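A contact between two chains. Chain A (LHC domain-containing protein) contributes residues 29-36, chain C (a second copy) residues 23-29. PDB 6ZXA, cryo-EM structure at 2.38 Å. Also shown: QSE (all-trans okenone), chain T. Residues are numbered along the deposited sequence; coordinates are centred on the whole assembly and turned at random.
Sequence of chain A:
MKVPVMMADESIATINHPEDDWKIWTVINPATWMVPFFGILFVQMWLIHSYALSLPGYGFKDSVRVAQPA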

# COMPACT_ATOMS: atom_id res chain seq x y z
N ASN A 29 4.52 19.02 -7.36
CA ASN A 29 4.69 19.84 -6.16
C ASN A 29 5.49 19.03 -5.15
O ASN A 29 4.98 18.01 -4.66
N PRO A 30 6.71 19.42 -4.82
CA PRO A 30 7.52 18.61 -3.90
C PRO A 30 7.02 18.62 -2.47
O PRO A 30 7.49 17.80 -1.68
N ALA A 31 6.13 19.53 -2.10
CA ALA A 31 5.57 19.47 -0.76
C ALA A 31 4.61 18.31 -0.59
O ALA A 31 4.46 17.81 0.52
N THR A 32 3.97 17.87 -1.67
CA THR A 32 3.09 16.72 -1.59
C THR A 32 3.78 15.43 -2.02
O THR A 32 3.47 14.36 -1.51
N TRP A 33 4.71 15.51 -2.95
CA TRP A 33 5.52 14.37 -3.32
C TRP A 33 6.86 14.48 -2.62
O TRP A 33 7.04 15.26 -1.69
N MET A 34 7.78 13.62 -3.04
CA MET A 34 9.17 13.60 -2.58
C MET A 34 9.38 12.97 -1.21
O MET A 34 10.46 12.43 -0.96
N VAL A 35 8.36 12.89 -0.38
CA VAL A 35 8.41 11.91 0.71
C VAL A 35 7.91 10.59 0.12
O VAL A 35 8.52 9.55 0.36
N PRO A 36 6.82 10.58 -0.67
CA PRO A 36 6.52 9.37 -1.45
C PRO A 36 7.65 8.95 -2.38
O PRO A 36 7.92 7.75 -2.50
N LYS C 23 15.68 23.40 7.02
CA LYS C 23 15.12 24.04 5.84
C LYS C 23 14.34 23.05 5.00
O LYS C 23 13.49 23.45 4.21
N ILE C 24 14.63 21.76 5.17
CA ILE C 24 13.79 20.72 4.59
C ILE C 24 12.36 20.84 5.10
O ILE C 24 11.41 20.55 4.38
N TRP C 25 12.20 21.29 6.34
CA TRP C 25 10.86 21.46 6.89
C TRP C 25 10.14 22.67 6.33
O TRP C 25 9.00 22.92 6.73
N THR C 26 10.75 23.42 5.42
CA THR C 26 10.02 24.42 4.65
C THR C 26 9.40 23.82 3.40
O THR C 26 8.60 24.50 2.74
N VAL C 27 9.73 22.58 3.07
CA VAL C 27 9.08 21.84 2.00
C VAL C 27 8.23 20.71 2.56
O VAL C 27 7.07 20.55 2.17
N ILE C 28 8.78 19.92 3.47
CA ILE C 28 8.07 18.80 4.07
C ILE C 28 7.32 19.31 5.29
O ILE C 28 7.94 19.73 6.27
N ASN C 29 5.99 19.29 5.23
CA ASN C 29 5.18 19.63 6.38
C ASN C 29 5.11 18.41 7.29
O ASN C 29 4.53 17.39 6.89

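The side-chain contacts are apolar, and no hydrogen bond crosses between the stretches. Asn A29 (chi1 t) stays outside the contact. Its OD1 accepts from the backbone N of Ala A31 at 2.9 Å, beside the backbone bonds from Thr A32 N and Trp A33 N to Asn A29 O. Pro A30 points sideways and touches Val C27, with Pro A30 CB 4.1 Å from Val C27 CG1. Ala A31 lies closest to chain C in backbone register, its CA 5.1 Å from Val C27 CA. Ala A31 CB is 3.4 Å from Val C27 O, and Ala A31 CA makes a CA-H...O contact with the same oxygen at 3.5 Å. Thr A32 points away, and Trp A33 is out of reach.

Met A34 points toward chain C, extended with all three chi angles t. Its SD lies 4.0 Å from Val C27 CG1 (chi1 t). Its CE reaches Ile C24 CD1 at 3.5 Å and Ile C28 CD1 at 4.2 Å. Okenone adjoins this cluster: QSE C41 is 3.8 Å from Met A34 CE, QSE C1 is 3.4 Å from Ile C24 CD1, and QSE C39 is 3.5 Å from Val C27 CG2. Val A35 (chi1 t) also points toward chain C. Its CG2 packs 3.7 Å from CD1 of Ile C28 (m, t). Pro A36 makes no contact.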

# COMPACT_ATOMS: atom_id res chain seq x y z
CB ASN A 29 3.35 20.25 -5.58
CG ASN A 29 3.48 21.17 -4.37
OD1 ASN A 29 4.54 21.31 -3.78
ND2 ASN A 29 2.37 21.78 -3.99
CB PRO A 30 8.90 19.25 -4.01
CG PRO A 30 8.65 20.63 -4.43
CD PRO A 30 7.46 20.58 -5.33
CB ALA A 31 4.86 20.78 -0.42
CB THR A 32 1.81 16.99 -2.40
OG1 THR A 32 0.80 16.04 -2.06
CG2 THR A 32 2.06 16.96 -3.86
CB TRP A 33 5.64 14.28 -4.84
CG TRP A 33 4.28 14.24 -5.42
CD1 TRP A 33 3.67 15.21 -6.16
CD2 TRP A 33 3.30 13.20 -5.26
NE1 TRP A 33 2.40 14.84 -6.47
CE2 TRP A 33 2.14 13.61 -5.94
CE3 TRP A 33 3.31 11.97 -4.61
CZ2 TRP A 33 1.00 12.82 -5.99
CZ3 TRP A 33 2.17 11.18 -4.67
CH2 TRP A 33 1.03 11.62 -5.35
CB MET A 34 9.72 15.03 -2.57
CG MET A 34 10.85 15.28 -1.60
SD MET A 34 10.97 17.01 -1.12
CE MET A 34 12.54 16.98 -0.31
CB VAL A 35 7.62 12.36 1.95
CG1 VAL A 35 7.47 11.21 2.91
CG2 VAL A 35 8.34 13.50 2.63
CB PRO A 36 5.27 9.78 -2.22
CG PRO A 36 4.62 10.75 -1.36
CD PRO A 36 5.71 11.54 -0.74
CB LYS C 23 16.25 24.66 5.04
CG LYS C 23 16.07 26.09 4.63
CD LYS C 23 17.39 26.62 4.12
CE LYS C 23 17.32 28.10 3.83
NZ LYS C 23 18.68 28.66 3.60
CB ILE C 24 14.40 19.33 4.88
CG1 ILE C 24 13.71 18.27 4.02
CG2 ILE C 24 14.29 18.97 6.35
CD1 ILE C 24 13.95 18.44 2.58
CB TRP C 25 10.94 21.54 8.41
CG TRP C 25 11.76 20.45 9.01
CD1 TRP C 25 12.90 20.59 9.73
CD2 TRP C 25 11.52 19.04 8.91
NE1 TRP C 25 13.38 19.37 10.09
CE2 TRP C 25 12.56 18.40 9.60
CE3 TRP C 25 10.53 18.26 8.31
CZ2 TRP C 25 12.63 17.01 9.72
CZ3 TRP C 25 10.60 16.89 8.42
CH2 TRP C 25 11.65 16.28 9.12
CB THR C 26 10.93 25.59 4.27
OG1 THR C 26 12.03 25.11 3.49
CG2 THR C 26 11.45 26.27 5.50
CB VAL C 27 10.12 21.29 1.00
CG1 VAL C 27 9.43 20.55 -0.12
CG2 VAL C 27 10.94 22.42 0.46
CB ILE C 28 9.04 17.67 4.44
CG1 ILE C 28 9.75 17.15 3.19
CG2 ILE C 28 8.31 16.56 5.16
CD1 ILE C 28 10.83 16.17 3.48
CB ASN C 29 3.78 20.05 5.96
CG ASN C 29 2.90 20.49 7.13
OD1 ASN C 29 3.21 20.25 8.29
ND2 ASN C 29 1.79 21.12 6.81
C10 QSE T . 17.26 10.62 -6.15
C1 QSE T . 16.32 19.56 0.42
C11 QSE T . 16.79 10.16 -7.31
C12 QSE T . 17.06 8.84 -7.73
C13 QSE T . 16.65 8.21 -8.85
C14 QSE T . 16.97 6.81 -8.99
C15 QSE T . 16.55 5.94 -9.91
C16 QSE T . 17.00 4.59 -9.82
C17 QSE T . 16.69 3.55 -10.62
C18 QSE T . 17.19 2.24 -10.26
C19 QSE T . 16.92 1.08 -10.82
C2 QSE T . 16.39 18.16 -0.00
C20 QSE T . 17.47 -0.13 -10.34
C21 QSE T . 17.28 -1.34 -10.79
C22 QSE T . 17.94 -2.50 -10.13
C23 QSE T . 17.64 -3.87 -10.67
C24 QSE T . 18.03 -5.05 -9.78
C25 QSE T . 17.47 15.52 -0.14
C26 QSE T . 18.30 11.64 -3.50
C27 QSE T . 15.82 8.87 -9.92
C28 QSE T . 15.82 3.67 -11.84
C29 QSE T . 16.40 -1.64 -11.96
C3 QSE T . 16.58 17.63 -1.20
C30 QSE T . 17.09 -5.33 -8.61
C31 QSE T . 17.54 -6.53 -7.80
C32 QSE T . 15.65 -5.50 -9.06
C34 QSE T . 17.11 19.99 1.49
C35 QSE T . 17.01 21.27 1.97
C36 QSE T . 16.14 22.19 1.40
C37 QSE T . 15.33 21.79 0.33
C38 QSE T . 15.41 20.48 -0.17
C39 QSE T . 14.38 22.78 -0.28
C4 QSE T . 16.97 16.24 -1.36
C40 QSE T . 16.08 23.60 1.93
C41 QSE T . 14.53 20.07 -1.31
C43 QSE T . 16.16 -3.50 -7.27
C5 QSE T . 16.87 15.65 -2.57
C6 QSE T . 17.24 14.32 -2.90
C7 QSE T . 17.09 13.78 -4.10
C8 QSE T . 17.46 12.43 -4.47
C9 QSE T . 17.03 11.92 -5.64
O33 QSE T . 18.70 -2.33 -9.19
O42 QSE T . 17.28 -4.20 -7.80